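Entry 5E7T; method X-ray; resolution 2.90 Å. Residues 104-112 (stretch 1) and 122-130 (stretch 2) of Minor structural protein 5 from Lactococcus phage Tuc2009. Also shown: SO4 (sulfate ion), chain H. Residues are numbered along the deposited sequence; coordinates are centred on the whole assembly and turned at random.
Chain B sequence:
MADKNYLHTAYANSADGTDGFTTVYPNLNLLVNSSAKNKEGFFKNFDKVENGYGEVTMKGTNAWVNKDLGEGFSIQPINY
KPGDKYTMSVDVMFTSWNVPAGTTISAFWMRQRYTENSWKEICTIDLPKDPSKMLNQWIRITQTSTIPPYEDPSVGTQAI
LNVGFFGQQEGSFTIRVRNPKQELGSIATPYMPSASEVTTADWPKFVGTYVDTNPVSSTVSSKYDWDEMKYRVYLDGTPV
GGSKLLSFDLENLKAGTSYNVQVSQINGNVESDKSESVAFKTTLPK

Stretch 1 104-112: TISAFWMRQ
Stretch 2 (122-130) ICTIDLPKD

How are the two stretches paired? The strand through Trp109 to Gln112 and the strand through Thr124 to Asp126 run antiparallel (174°), 4.7 Å apart at closest approach. Trp109 faces Asp126 and Arg111 faces Thr124 as non-hydrogen-bonded pairs (CA-CA 4.3 and 4.1 Å). Between them Met110 N donates to Ile125 O (3.0 Å), with a weak return from Ile125 N to Met110 O (3.1 Å). Gln112 N reaches Cys123 O (2.8 Å), while Gln112 O accepts from Ile122 N (2.9 Å) and Cys123 N (3.1 Å). Leu127 N donates almost straight to Phe108 O (3.0 Å, 179°).

What does the Phe108 rotamer achieve? With chi1 t (-174°) and chi2 20°, the ring lies beneath Leu127, whose CB sits 3.6 Å from the ring centroid and 8° off its normal. Pro128 O meets the ring edge, 3.1 Å from Phe108 CE2. Leu127, m then t, also brings CD1 to 4.0 Å from Met110 CE; Met110 is extended beyond its m chi1, with chi2 and chi3 both t.

How does Arg111 meet its neighbour? Its t, t, m chain brings the guanidinium edge to Thr124 (chi1 t): Arg111 NE and NH2 both donate to Thr124 OG1, at 2.9 and 3.2 Å. Asp126 OD1 remains 4.4 Å from Arg111 NH2, beyond a salt bridge, but lies at the Trp109 ring edge, 3.6 Å from Trp109 CD1.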

ATOM      1  N   THR B 104      31.060 -54.938  40.174  1.00 72.62           N
ATOM      2  CA  THR B 104      29.828 -54.745  40.911  1.00 70.95           C
ATOM      3  C   THR B 104      28.905 -53.725  40.217  1.00 74.74           C
ATOM      4  O   THR B 104      29.345 -52.654  39.782  1.00 75.85           O
ATOM      5  CB  THR B 104      30.218 -54.349  42.332  1.00 75.57           C
ATOM      6  OG1 THR B 104      30.817 -55.488  42.942  1.00 77.38           O
ATOM      7  CG2 THR B 104      29.057 -53.849  43.171  1.00 72.46           C
ATOM      8  N   ILE B 105      27.618 -54.081  40.133  1.00 67.87           N
ATOM      9  CA  ILE B 105      26.564 -53.264  39.556  1.00 65.07           C
ATOM     10  C   ILE B 105      25.867 -52.525  40.698  1.00 70.39           C
ATOM     11  O   ILE B 105      25.372 -53.169  41.631  1.00 72.61           O
ATOM     12  CB  ILE B 105      25.572 -54.173  38.793  1.00 65.58           C
ATOM     13  CG1 ILE B 105      26.223 -54.841  37.578  1.00 65.54           C
ATOM     14  CG2 ILE B 105      24.285 -53.439  38.432  1.00 65.29           C
ATOM     15  CD1 ILE B 105      26.486 -53.937  36.339  1.00 77.05           C
ATOM     16  N   SER B 106      25.810 -51.195  40.622  1.00 64.47           N
ATOM     17  CA  SER B 106      25.099 -50.392  41.607  1.00 63.41           C
ATOM     18  C   SER B 106      24.387 -49.219  40.934  1.00 66.73           C
ATOM     19  O   SER B 106      24.753 -48.831  39.828  1.00 65.65           O
ATOM     20  CB  SER B 106      26.029 -49.926  42.717  1.00 67.57           C
ATOM     21  OG  SER B 106      26.919 -48.929  42.248  1.00 77.84           O
ATOM     22  N   ALA B 107      23.356 -48.673  41.611  1.00 63.84           N
ATOM     23  CA  ALA B 107      22.463 -47.580  41.196  1.00 62.55           C
ATOM     24  C   ALA B 107      21.990 -47.797  39.770  1.00 65.83           C
ATOM     25  O   ALA B 107      22.193 -46.964  38.888  1.00 65.81           O
ATOM     26  CB  ALA B 107      23.127 -46.226  41.377  1.00 63.79           C
ATOM     27  N   PHE B 108      21.429 -48.985  39.545  1.00 61.66           N
ATOM     28  CA  PHE B 108      20.948 -49.402  38.241  1.00 60.04           C
ATOM     29  C   PHE B 108      19.471 -49.133  38.208  1.00 61.53           C
ATOM     30  O   PHE B 108      18.691 -49.939  38.737  1.00 62.84           O
ATOM     31  CB  PHE B 108      21.285 -50.899  37.973  1.00 61.19           C
ATOM     32  CG  PHE B 108      20.953 -51.385  36.580  1.00 61.26           C
ATOM     33  CD1 PHE B 108      20.779 -50.482  35.527  1.00 62.64           C
ATOM     34  CD2 PHE B 108      20.826 -52.741  36.313  1.00 63.18           C
ATOM     35  CE1 PHE B 108      20.446 -50.928  34.245  1.00 63.24           C
ATOM     36  CE2 PHE B 108      20.504 -53.193  35.020  1.00 65.43           C
ATOM     37  CZ  PHE B 108      20.310 -52.285  34.000  1.00 63.14           C
ATOM     38  N   TRP B 109      19.085 -47.999  37.601  1.00 54.78           N
ATOM     39  CA  TRP B 109      17.687 -47.571  37.526  1.00 54.31           C
ATOM     40  C   TRP B 109      17.359 -46.547  36.426  1.00 63.14           C
ATOM     41  O   TRP B 109      18.268 -46.030  35.777  1.00 64.89           O
ATOM     42  CB  TRP B 109      17.209 -47.030  38.886  1.00 52.70           C
ATOM     43  CG  TRP B 109      18.216 -46.268  39.716  1.00 54.17           C
ATOM     44  CD1 TRP B 109      18.687 -46.624  40.946  1.00 57.51           C
ATOM     45  CD2 TRP B 109      18.791 -44.970  39.427  1.00 54.35           C
ATOM     46  NE1 TRP B 109      19.548 -45.658  41.422  1.00 57.88           N
ATOM     47  CE2 TRP B 109      19.634 -44.637  40.508  1.00 58.70           C
ATOM     48  CE3 TRP B 109      18.734 -44.095  38.326  1.00 54.88           C
ATOM     49  CZ2 TRP B 109      20.376 -43.457  40.536  1.00 58.12           C
ATOM     50  CZ3 TRP B 109      19.437 -42.907  38.382  1.00 56.50           C
ATOM     51  CH2 TRP B 109      20.261 -42.610  39.464  1.00 57.91           C
ATOM     52  N   MET B 110      16.041 -46.274  36.211  1.00 60.94           N
ATOM     53  CA  MET B 110      15.495 -45.240  35.312  1.00 60.91           C
ATOM     54  C   MET B 110      14.827 -44.283  36.269  1.00 65.44           C
ATOM     55  O   MET B 110      13.841 -44.648  36.923  1.00 65.58           O
ATOM     56  CB  MET B 110      14.463 -45.804  34.352  1.00 62.36           C
ATOM     57  CG  MET B 110      15.049 -46.378  33.122  1.00 65.82           C
ATOM     58  SD  MET B 110      13.746 -47.195  32.205  1.00 68.62           S
ATOM     59  CE  MET B 110      14.693 -48.059  31.082  1.00 65.80           C
ATOM     60  N   ARG B 111      15.417 -43.101  36.445  1.00 61.12           N
ATOM     61  CA  ARG B 111      14.938 -42.220  37.491  1.00 60.10           C
ATOM     62  C   ARG B 111      14.893 -40.734  37.161  1.00 61.45           C
ATOM     63  O   ARG B 111      15.823 -40.189  36.549  1.00 60.88           O
ATOM     64  CB  ARG B 111      15.823 -42.475  38.738  1.00 58.56           C
ATOM     65  CG  ARG B 111      16.025 -41.334  39.739  1.00 63.34           C
ATOM     66  CD  ARG B 111      16.809 -41.761  40.968  1.00 61.96           C
ATOM     67  NE  ARG B 111      16.377 -43.059  41.481  1.00 59.32           N
ATOM     68  CZ  ARG B 111      16.949 -43.726  42.483  1.00 73.85           C
ATOM     69  NH1 ARG B 111      17.986 -43.204  43.137  1.00 46.75           N
ATOM     70  NH2 ARG B 111      16.495 -44.924  42.833  1.00 66.21           N
ATOM     71  N   GLN B 112      13.798 -40.089  37.631  1.00 55.65           N
ATOM     72  CA  GLN B 112      13.585 -38.642  37.640  1.00 55.57           C
ATOM     73  C   GLN B 112      13.993 -38.294  39.065  1.00 61.51           C
ATOM     74  O   GLN B 112      13.531 -38.959  40.007  1.00 61.88           O
ATOM     75  CB  GLN B 112      12.111 -38.273  37.445  1.00 55.43           C
ATOM     76  CG  GLN B 112      11.730 -37.917  36.034  1.00 61.97           C
ATOM     77  CD  GLN B 112      10.278 -37.507  35.949  1.00 84.00           C
ATOM     78  OE1 GLN B 112       9.380 -38.219  36.420  1.00 76.62           O
ATOM     79  NE2 GLN B 112      10.001 -36.395  35.264  1.00 75.61           N
ATOM     80  N   ILE B 122      12.550 -38.647  42.713  1.00 56.63           N
ATOM     81  CA  ILE B 122      11.194 -38.161  42.563  1.00 55.24           C
ATOM     82  C   ILE B 122      10.357 -39.353  42.120  1.00 61.01           C
ATOM     83  O   ILE B 122       9.393 -39.714  42.779  1.00 61.86           O
ATOM     84  CB  ILE B 122      11.133 -36.955  41.559  1.00 57.18           C
ATOM     85  CG1 ILE B 122      11.843 -35.715  42.142  1.00 57.18           C
ATOM     86  CG2 ILE B 122       9.685 -36.617  41.120  1.00 55.90           C
ATOM     87  CD1 ILE B 122      12.364 -34.678  41.102  1.00 53.46           C
ATOM     88  N   CYS B 123      10.737 -39.972  41.012  1.00 58.45           N
ATOM     89  CA  CYS B 123      10.013 -41.099  40.435  1.00 57.83           C
ATOM     90  C   CYS B 123      11.029 -41.980  39.761  1.00 61.85           C
ATOM     91  O   CYS B 123      11.738 -41.544  38.850  1.00 60.79           O
ATOM     92  CB  CYS B 123       8.960 -40.603  39.454  1.00 57.83           C
ATOM     93  SG  CYS B 123       7.789 -41.872  38.960  1.00 61.30           S
ATOM     94  N   THR B 124      11.153 -43.203  40.262  1.00 59.69           N
ATOM     95  CA  THR B 124      12.172 -44.153  39.832  1.00 59.04           C
ATOM     96  C   THR B 124      11.692 -45.619  39.682  1.00 59.99           C
ATOM     97  O   THR B 124      10.612 -45.983  40.172  1.00 59.42           O
ATOM     98  CB  THR B 124      13.314 -44.044  40.829  1.00 67.61           C
ATOM     99  OG1 THR B 124      14.393 -44.893  40.433  1.00 71.81           O
ATOM    100  CG2 THR B 124      12.871 -44.345  42.256  1.00 65.73           C
ATOM    101  N   ILE B 125      12.537 -46.457  39.038  1.00 53.49           N
ATOM    102  CA  ILE B 125      12.331 -47.885  38.839  1.00 52.19           C
ATOM    103  C   ILE B 125      13.673 -48.590  38.724  1.00 60.26           C
ATOM    104  O   ILE B 125      14.459 -48.291  37.828  1.00 60.67           O
ATOM    105  CB  ILE B 125      11.346 -48.223  37.688  1.00 53.68           C
ATOM    106  CG1 ILE B 125      11.000 -49.729  37.682  1.00 51.66           C
ATOM    107  CG2 ILE B 125      11.825 -47.700  36.298  1.00 54.50           C
ATOM    108  CD1 ILE B 125       9.870 -50.050  36.875  1.00 46.18           C
ATOM    109  N   ASP B 126      13.940 -49.512  39.663  1.00 59.60           N
ATOM    110  CA  ASP B 126      15.162 -50.303  39.703  1.00 59.80           C
ATOM    111  C   ASP B 126      15.124 -51.324  38.565  1.00 62.02           C
ATOM    112  O   ASP B 126      14.072 -51.897  38.268  1.00 60.31           O
ATOM    113  CB  ASP B 126      15.267 -51.054  41.037  1.00 62.59           C
ATOM    114  CG  ASP B 126      15.908 -50.354  42.229  1.00 76.17           C
ATOM    115  OD1 ASP B 126      16.487 -49.247  42.040  1.00 75.43           O
ATOM    116  OD2 ASP B 126      15.864 -50.937  43.355  1.00 84.50           O
ATOM    117  N   LEU B 127      16.279 -51.541  37.934  1.00 57.88           N
ATOM    118  CA  LEU B 127      16.425 -52.505  36.856  1.00 55.57           C
ATOM    119  C   LEU B 127      17.227 -53.691  37.382  1.00 59.77           C
ATOM    120  O   LEU B 127      17.880 -53.525  38.423  1.00 60.90           O
ATOM    121  CB  LEU B 127      17.041 -51.854  35.617  1.00 54.30           C
ATOM    122  CG  LEU B 127      16.190 -50.772  34.947  1.00 55.16           C
ATOM    123  CD1 LEU B 127      16.761 -50.399  33.612  1.00 54.33           C
ATOM    124  CD2 LEU B 127      14.750 -51.201  34.789  1.00 53.69           C
ATOM    125  N   PRO B 128      17.100 -54.913  36.778  1.00 54.37           N
ATOM    126  CA  PRO B 128      17.750 -56.099  37.357  1.00 53.02           C
ATOM    127  C   PRO B 128      19.241 -55.988  37.549  1.00 56.77           C
ATOM    128  O   PRO B 128      19.956 -55.804  36.583  1.00 57.83           O
ATOM    129  CB  PRO B 128      17.364 -57.219  36.386  1.00 54.37           C
ATOM    130  CG  PRO B 128      16.072 -56.786  35.833  1.00 59.13           C
ATOM    131  CD  PRO B 128      16.293 -55.307  35.604  1.00 55.23           C
ATOM    132  N   LYS B 129      19.704 -56.121  38.807  1.00 53.40           N
ATOM    133  CA  LYS B 129      21.123 -56.048  39.181  1.00 52.94           C
ATOM    134  C   LYS B 129      21.966 -57.224  38.619  1.00 60.23           C
ATOM    135  O   LYS B 129      23.172 -57.044  38.469  1.00 63.37           O
ATOM    136  CB  LYS B 129      21.289 -55.874  40.701  1.00 54.28           C
ATOM    137  CG  LYS B 129      21.622 -54.412  41.119  1.00 57.44           C
ATOM    138  CD  LYS B 129      20.964 -53.941  42.441  1.00 59.12           C
ATOM    139  CE  LYS B 129      20.481 -52.509  42.385  1.00 75.23           C
ATOM    140  NZ  LYS B 129      19.402 -52.298  41.355  1.00 92.58           N
ATOM    141  N   ASP B 130      21.353 -58.389  38.236  1.00 55.03           N
ATOM    142  CA  ASP B 130      22.088 -59.514  37.621  1.00 53.61           C
ATOM    143  C   ASP B 130      21.137 -60.369  36.803  1.00 58.07           C
ATOM    144  O   ASP B 130      20.636 -61.373  37.280  1.00 60.02           O
ATOM    145  CB  ASP B 130      22.859 -60.382  38.646  1.00 55.18           C
ATOM    146  CG  ASP B 130      23.701 -61.495  38.029  1.00 59.96           C
ATOM    147  OD1 ASP B 130      23.554 -61.746  36.804  1.00 58.14           O
ATOM    148  OD2 ASP B 130      24.530 -62.111  38.773  1.00 59.47           O
TER
HETATM  149  S   SO4 H 302      21.744 -49.171  44.796  1.00133.19           S
HETATM  150  O1  SO4 H 302      21.332 -49.762  46.064  1.00132.53           O
HETATM  151  O2  SO4 H 302      21.964 -47.726  44.971  1.00133.57           O
HETATM  152  O3  SO4 H 302      22.993 -49.812  44.370  1.00131.10           O
HETATM  153  O4  SO4 H 302      20.672 -49.384  43.790  1.00134.47           O